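Local coordinates for DUF574 domain-containing protein (Thermobifida fusca, PDB 2QE6) that binds S-adenosylmethionine in a Rossmann-like domain and is probably a methyltransferase, at residues 146-149 and 150-153; 185-188 and 189-192; 211-215 and 216-220. The protein carries 1 engineered substitution. All coordinates share one frame; numbering follows the deposited sequence.

How the contacts relate
The three contacts, a capped short helix, a beta turn and a helix C-terminus, are local and follow one another along a single Rossmann-like domain that holds S-adenosylmethionine. Contacts 1 and 2 are the nearer pair, with centres about 16 Å apart and nearest atoms about 7 Å apart. Contact 3, at the end of helix 203-216, has its centre about 31 Å from that of contact 1 and about 30 Å from that of contact 2, across the chain's centre from the latter. The H146 side chain of contact 1 is about 12 Å from the bound cofactor, and L216 of contact 3 about 8 Å from the cofactor-binding Y27, side chain to side chain; contact 2 is away from these sites.

Contact 1. Residues 146-149 and 150-153; sequences HPDV and RRMI
D148 and R151 lie alongside each other, one helical turn apart and pointing the same way, and a salt bridge joins them: R151 NE donates to D148 OD1 at 3.2 Å. The carboxylate oxygen sits almost exactly in the guanidinium plane, yet it is met on its anti side, and the two flat groups stand 75° apart. The bridge is therefore a single edge-on bond and not a paired, coplanar one. R151 reaches it through a less usual torsion, with CG lodged between backbone N and carbonyl carbon (chi1 83°), after which the chain runs extended to NE. This brings its CG within 3.2 Å of P147 O, the same carbonyl that takes the R151 backbone N-H.

The N-terminus of the helix is capped by H146. Its ND1 accepts from D148 N at 3.1 Å, with the donor close to the ring plane, which, with the stacking on F133, helps to fix the rotation of the imidazole; CD of P147 rests over one ring face, displaced toward the rim. H146 O in turn receives R150 N at 2.8 Å. Further along, V149 O is gripped twice, by I153 N at 2.8 Å and by M152 N at 3.1 Å, the latter from well above the carbonyl plane.

Helix 147-152 lies against the sheet. The buried side chains of V149 and I153 rest on strands 106-111 and 80-84, selenomethionine M152 reaches A131 and V108, R106 donates to M152 O, and F133, the stacking partner of H146, belongs to strand 130-134.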
loop_
_atom_site.group_PDB
_atom_site.type_symbol
_atom_site.label_atom_id
_atom_site.label_comp_id
_atom_site.label_asym_id
_atom_site.label_seq_id
_atom_site.Cartn_x
_atom_site.Cartn_y
_atom_site.Cartn_z
ATOM N N HIS A 146 5.768 18.209 3.831
ATOM C CA HIS A 146 7.162 17.774 3.864
ATOM C C HIS A 146 7.917 18.302 2.621
ATOM O O HIS A 146 7.341 18.340 1.521
ATOM C CB HIS A 146 7.196 16.226 3.951
ATOM C CG HIS A 146 8.530 15.669 4.327
ATOM N ND1 HIS A 146 9.577 15.582 3.435
ATOM C CD2 HIS A 146 9.003 15.210 5.510
ATOM C CE1 HIS A 146 10.634 15.084 4.049
ATOM N NE2 HIS A 146 10.310 14.840 5.308
ATOM N N PRO A 147 9.187 18.762 2.793
ATOM C CA PRO A 147 9.969 19.261 1.658
ATOM C C PRO A 147 10.065 18.314 0.461
ATOM O O PRO A 147 10.149 18.784 -0.673
ATOM C CB PRO A 147 11.371 19.515 2.251
ATOM C CG PRO A 147 11.346 19.009 3.641
ATOM C CD PRO A 147 9.931 18.879 4.063
ATOM N N ASP A 148 10.057 17.004 0.701
ATOM C CA ASP A 148 10.129 16.032 -0.396
ATOM C C ASP A 148 8.824 16.069 -1.152
ATOM O O ASP A 148 8.843 16.060 -2.387
ATOM C CB ASP A 148 10.454 14.608 0.074
ATOM C CG ASP A 148 11.920 14.431 0.506
ATOM O OD1 ASP A 148 12.817 15.164 0.032
ATOM O OD2 ASP A 148 12.183 13.528 1.320
ATOM N N VAL A 149 7.700 16.156 -0.421
ATOM C CA VAL A 149 6.386 16.328 -1.044
ATOM C C VAL A 149 6.277 17.644 -1.793
ATOM O O VAL A 149 5.908 17.647 -2.978
ATOM C CB VAL A 149 5.235 16.151 -0.029
ATOM C CG1 VAL A 149 3.906 16.538 -0.633
ATOM C CG2 VAL A 149 5.198 14.721 0.392
ATOM N N ARG A 150 6.631 18.748 -1.134
ATOM C CA ARG A 150 6.459 20.069 -1.749
ATOM C C ARG A 150 7.346 20.287 -2.966
ATOM O O ARG A 150 6.922 20.923 -3.927
ATOM C CB ARG A 150 6.603 21.192 -0.711
ATOM C CG ARG A 150 5.433 21.153 0.298
ATOM C CD ARG A 150 4.843 22.520 0.616
ATOM N NE ARG A 150 5.671 23.217 1.598
ATOM C CZ ARG A 150 5.231 23.853 2.687
ATOM N NH1 ARG A 150 3.936 23.933 2.978
ATOM N NH2 ARG A 150 6.110 24.436 3.494
ATOM N N ARG A 151 8.543 19.711 -2.959
ATOM C CA ARG A 151 9.421 19.830 -4.117
ATOM C C ARG A 151 9.127 18.820 -5.236
ATOM O O ARG A 151 9.607 19.001 -6.347
ATOM C CB ARG A 151 10.889 19.742 -3.699
ATOM C CG ARG A 151 11.417 18.338 -3.529
ATOM C CD ARG A 151 12.797 18.310 -2.835
ATOM N NE ARG A 151 13.212 16.917 -2.614
ATOM C CZ ARG A 151 13.737 16.113 -3.548
ATOM N NH1 ARG A 151 13.963 16.555 -4.789
ATOM N NH2 ARG A 151 14.062 14.856 -3.231
HETATM N N MSE A 152 8.343 17.777 -4.957
HETATM C CA MSE A 152 8.080 16.704 -5.938
HETATM C C MSE A 152 6.677 16.697 -6.522
HETATM O O MSE A 152 6.496 16.334 -7.672
HETATM C CB MSE A 152 8.286 15.335 -5.284
HETATM C CG MSE A 152 9.725 15.050 -4.934
HETATM SE SE MSE A 152 10.684 14.458 -6.483
HETATM C CE MSE A 152 11.610 13.111 -5.454
ATOM N N ILE A 153 5.690 17.060 -5.713
ATOM C CA ILE A 153 4.298 16.985 -6.128
ATOM C C ILE A 153 3.641 18.358 -6.107
ATOM O O ILE A 153 3.661 19.058 -5.105
ATOM C CB ILE A 153 3.512 16.015 -5.216
ATOM C CG1 ILE A 153 4.205 14.636 -5.212
ATOM C CG2 ILE A 153 2.065 15.929 -5.648
ATOM C CD1 ILE A 153 3.576 13.620 -4.327
#

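Contact 2. Residues 185-188 and 189-192; sequences ALAP and GSYL
L186 and S190 face each other across the turn, each side chain directed toward the opposite limb, and their CB atoms come within 3.5 Å. L186 holds its CG beside its own backbone N (chi1 -66°), which brings it over S190 CB, and the rotation at chi2 then sends the two methyls on different courses: CD2 runs up to S190 OG at 3.8 Å, while CD1 continues along the chain to Y191 O at 3.7 Å. The leucine thus lies over the CB and hydroxyl of the serine, and its side chain also packs on I161 of strand 160-163 and on F234.

S190 places OG beside its backbone N as well, bending the hydroxyl back over the turn. There it donates to A187 O at 2.7 Å, approaching 22° out of the carbonyl plane. The same carbonyl takes a weak bond from S190 N, so one oxygen is held by both the backbone and the side chain of a single residue. This is a type II beta turn from A187 to S190, with P188 and G189 at its corner, and it links helix 175-185 to strand 191-197 within a beta-alpha-beta crossover of the Rossmann-like sheet. G189, at phi 97°, takes a conformation in which a CB would run into P188 O.

Around the serine hydroxyl the polar network closes further. A water accepts from A187 N at 2.9 Å and donates to S190 OG at 3.1 Å, and A159 N, just ahead of strand 160-163, gives OG a further bond. The hydroxyl is buried, but with one donated and two accepted bonds it is well satisfied. Y191 turns away from the L186 side, its ring packing on I269 and R271 of strand 265-271.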
loop_
_atom_site.group_PDB
_atom_site.type_symbol
_atom_site.label_atom_id
_atom_site.label_comp_id
_atom_site.label_asym_id
_atom_site.label_seq_id
_atom_site.Cartn_x
_atom_site.Cartn_y
_atom_site.Cartn_z
ATOM N N ALA A 185 -6.781 17.030 -0.372
ATOM C CA ALA A 185 -5.567 17.635 -0.974
ATOM C C ALA A 185 -5.495 17.602 -2.493
ATOM O O ALA A 185 -4.812 18.412 -3.106
ATOM C CB ALA A 185 -4.280 17.006 -0.404
ATOM N N LEU A 186 -6.175 16.647 -3.097
ATOM C CA LEU A 186 -6.048 16.377 -4.520
ATOM C C LEU A 186 -6.853 17.312 -5.426
ATOM O O LEU A 186 -7.963 17.727 -5.099
ATOM C CB LEU A 186 -6.446 14.924 -4.796
ATOM C CG LEU A 186 -5.511 13.877 -4.171
ATOM C CD1 LEU A 186 -6.211 12.478 -4.203
ATOM C CD2 LEU A 186 -4.109 13.914 -4.859
ATOM N N ALA A 187 -6.260 17.626 -6.574
ATOM C CA ALA A 187 -6.934 18.312 -7.645
ATOM C C ALA A 187 -7.900 17.396 -8.373
ATOM O O ALA A 187 -7.699 16.168 -8.400
ATOM C CB ALA A 187 -5.897 18.847 -8.642
ATOM N N PRO A 188 -8.952 17.978 -8.992
ATOM C CA PRO A 188 -9.797 17.178 -9.842
ATOM C C PRO A 188 -8.971 16.451 -10.884
ATOM O O PRO A 188 -7.995 16.998 -11.391
ATOM C CB PRO A 188 -10.692 18.212 -10.496
ATOM C CG PRO A 188 -10.811 19.282 -9.461
ATOM C CD PRO A 188 -9.422 19.375 -8.944
ATOM N N GLY A 189 -9.309 15.193 -11.140
ATOM C CA GLY A 189 -8.572 14.408 -12.132
ATOM C C GLY A 189 -7.532 13.539 -11.478
ATOM O O GLY A 189 -6.851 12.785 -12.149
ATOM N N SER A 190 -7.459 13.626 -10.150
ATOM C CA SER A 190 -6.550 12.844 -9.357
ATOM C C SER A 190 -7.181 11.496 -9.039
ATOM O O SER A 190 -8.378 11.296 -9.263
ATOM C CB SER A 190 -6.254 13.601 -8.080
ATOM O OG SER A 190 -5.414 14.711 -8.344
ATOM N N TYR A 191 -6.375 10.591 -8.499
ATOM C CA TYR A 191 -6.858 9.277 -8.099
ATOM C C TYR A 191 -6.439 8.927 -6.684
ATOM O O TYR A 191 -5.424 9.420 -6.195
ATOM C CB TYR A 191 -6.334 8.211 -9.061
ATOM C CG TYR A 191 -6.832 8.359 -10.486
ATOM C CD1 TYR A 191 -6.240 9.234 -11.353
ATOM C CD2 TYR A 191 -7.916 7.608 -10.949
ATOM C CE1 TYR A 191 -6.684 9.356 -12.684
ATOM C CE2 TYR A 191 -8.371 7.711 -12.255
ATOM C CZ TYR A 191 -7.739 8.589 -13.121
ATOM O OH TYR A 191 -8.196 8.720 -14.394
ATOM N N LEU A 192 -7.263 8.094 -6.037
ATOM C CA LEU A 192 -6.939 7.391 -4.802
ATOM C C LEU A 192 -6.949 5.886 -5.086
ATOM O O LEU A 192 -7.948 5.361 -5.587
ATOM C CB LEU A 192 -7.975 7.707 -3.723
ATOM C CG LEU A 192 -7.778 7.111 -2.323
ATOM C CD1 LEU A 192 -6.498 7.584 -1.697
ATOM C CD2 LEU A 192 -9.020 7.463 -1.458
HETATM O O HOH W 1 -3.548 16.832 -7.154
#

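Contact 3. Residues 211-215 and 216-220; sequences ITREN and LGEGW
The guanidinium of R213 meets W220 over one face and the backbone of G217 at its edge. W220 CZ2 lies over the centre of that face, 3.6 Å from R213 CZ, but the two planes are 52° apart, and the indole leans on the group instead of stacking flat. From the edge, R213 NH1 donates to G217 O at 2.7 Å, close to the guanidinium plane. E218 OE1 is a looser partner, 3.6 Å from R213 NH1 and well out of that plane: a long ion pair that acts through charge alone. The arginine gets there with CG anti to its backbone N (chi1 173°) and a bend at chi2, which folds the chain back over the turn.

A second shell fixes these groups. W220 NE1 donates to E218 OE1 at 2.8 Å, the oxygen lying exactly in the indole plane, so the carboxylate helps to set the rotation of the ring. A water bridges R213 NH1 and E218 OE2. With an alanine in place of W220, E218 OE1 would probably lose its indole donor and the guanidinium would be left without a cover on that face, freer to turn. On the helix side, T212 CG2 touches E218 O at 3.2 Å, while its OG1 bonds to L208 O and to a pentanediol probably from the crystallisation liquor. N215 ND2 returns to I211 O in its carbonyl plane, and L216 packs on L43 of helix 38-48.

The backbone completes the turn: L216 N bonds to T212 O, and G217 N to R213 O at 2.9 Å. G217, with phi 104°, is the first residue to leave the helix, the positive-phi glycine characteristic of a helix C-terminus.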
loop_
_atom_site.group_PDB
_atom_site.type_symbol
_atom_site.label_atom_id
_atom_site.label_comp_id
_atom_site.label_asym_id
_atom_site.label_seq_id
_atom_site.Cartn_x
_atom_site.Cartn_y
_atom_site.Cartn_z
ATOM N N ILE A 211 -4.743 -11.284 14.770
ATOM C CA ILE A 211 -3.312 -11.537 14.889
ATOM C C ILE A 211 -2.538 -10.265 14.620
ATOM O O ILE A 211 -1.597 -9.961 15.343
ATOM C CB ILE A 211 -2.862 -12.660 13.933
ATOM C CG1 ILE A 211 -3.508 -13.977 14.396
ATOM C CG2 ILE A 211 -1.340 -12.727 13.875
ATOM C CD1 ILE A 211 -3.298 -15.165 13.447
ATOM N N THR A 212 -2.946 -9.505 13.611
ATOM C CA THR A 212 -2.206 -8.293 13.215
ATOM C C THR A 212 -2.372 -7.233 14.324
ATOM O O THR A 212 -1.408 -6.631 14.792
ATOM C CB THR A 212 -2.738 -7.782 11.895
ATOM O OG1 THR A 212 -2.731 -8.869 10.956
ATOM C CG2 THR A 212 -1.944 -6.612 11.349
ATOM N N ARG A 213 -3.599 -7.037 14.770
ATOM C CA ARG A 213 -3.863 -6.081 15.870
ATOM C C ARG A 213 -3.006 -6.422 17.092
ATOM O O ARG A 213 -2.343 -5.555 17.668
ATOM C CB ARG A 213 -5.345 -6.081 16.246
ATOM C CG ARG A 213 -5.734 -5.275 17.454
ATOM C CD ARG A 213 -5.559 -3.786 17.242
ATOM N NE ARG A 213 -6.471 -3.022 18.101
ATOM C CZ ARG A 213 -6.293 -1.746 18.459
ATOM N NH1 ARG A 213 -5.218 -1.063 18.105
ATOM N NH2 ARG A 213 -7.166 -1.162 19.237
ATOM N N GLU A 214 -3.047 -7.679 17.511
ATOM C CA GLU A 214 -2.399 -8.069 18.762
ATOM C C GLU A 214 -0.882 -7.995 18.671
ATOM O O GLU A 214 -0.207 -7.655 19.642
ATOM C CB GLU A 214 -2.803 -9.473 19.142
ATOM C CG GLU A 214 -4.276 -9.622 19.514
ATOM C CD GLU A 214 -4.658 -8.922 20.766
ATOM O OE1 GLU A 214 -3.768 -8.538 21.530
ATOM O OE2 GLU A 214 -5.863 -8.778 21.018
ATOM N N ASN A 215 -0.343 -8.332 17.522
ATOM C CA ASN A 215 1.125 -8.468 17.371
ATOM C C ASN A 215 1.792 -7.249 16.776
ATOM O O ASN A 215 2.977 -7.027 16.980
ATOM C CB ASN A 215 1.430 -9.728 16.571
ATOM C CG ASN A 215 1.122 -10.967 17.348
ATOM O OD1 ASN A 215 1.905 -11.352 18.184
ATOM N ND2 ASN A 215 -0.027 -11.573 17.121
ATOM N N LEU A 216 1.038 -6.465 16.018
ATOM C CA LEU A 216 1.587 -5.303 15.301
ATOM C C LEU A 216 0.875 -3.954 15.637
ATOM O O LEU A 216 1.323 -2.908 15.199
ATOM C CB LEU A 216 1.643 -5.552 13.790
ATOM C CG LEU A 216 2.604 -6.619 13.289
ATOM C CD1 LEU A 216 2.405 -6.923 11.807
ATOM C CD2 LEU A 216 4.037 -6.201 13.618
ATOM N N GLY A 217 -0.171 -3.966 16.471
ATOM C CA GLY A 217 -0.729 -2.732 17.010
ATOM C C GLY A 217 -2.025 -2.275 16.381
ATOM O O GLY A 217 -2.813 -1.598 17.028
ATOM N N GLU A 218 -2.215 -2.586 15.106
ATOM C CA GLU A 218 -3.387 -2.180 14.327
ATOM C C GLU A 218 -3.735 -3.290 13.356
ATOM O O GLU A 218 -2.833 -3.973 12.890
ATOM C CB GLU A 218 -3.056 -0.934 13.504
ATOM C CG GLU A 218 -2.683 0.317 14.320
ATOM C CD GLU A 218 -3.865 0.889 15.058
ATOM O OE1 GLU A 218 -4.994 0.398 14.821
ATOM O OE2 GLU A 218 -3.646 1.780 15.924
ATOM N N GLY A 219 -5.021 -3.463 13.040
ATOM C CA GLY A 219 -5.440 -4.479 12.026
ATOM C C GLY A 219 -6.941 -4.583 11.941
ATOM O O GLY A 219 -7.584 -4.990 12.890
ATOM N N TRP A 220 -7.507 -4.063 10.854
ATOM C CA TRP A 220 -8.958 -3.808 10.814
ATOM C C TRP A 220 -9.465 -4.335 9.472
ATOM O O TRP A 220 -9.144 -3.786 8.439
ATOM C CB TRP A 220 -9.235 -2.296 10.985
ATOM C CG TRP A 220 -8.597 -1.753 12.168
ATOM C CD1 TRP A 220 -7.367 -1.177 12.270
ATOM C CD2 TRP A 220 -9.142 -1.762 13.472
ATOM N NE1 TRP A 220 -7.120 -0.818 13.564
ATOM C CE2 TRP A 220 -8.191 -1.180 14.329
ATOM C CE3 TRP A 220 -10.333 -2.231 13.999
ATOM C CZ2 TRP A 220 -8.404 -1.035 15.685
ATOM C CZ3 TRP A 220 -10.547 -2.081 15.369
ATOM C CH2 TRP A 220 -9.563 -1.488 16.183
HETATM O O HOH W 2 -5.561 1.975 17.609
#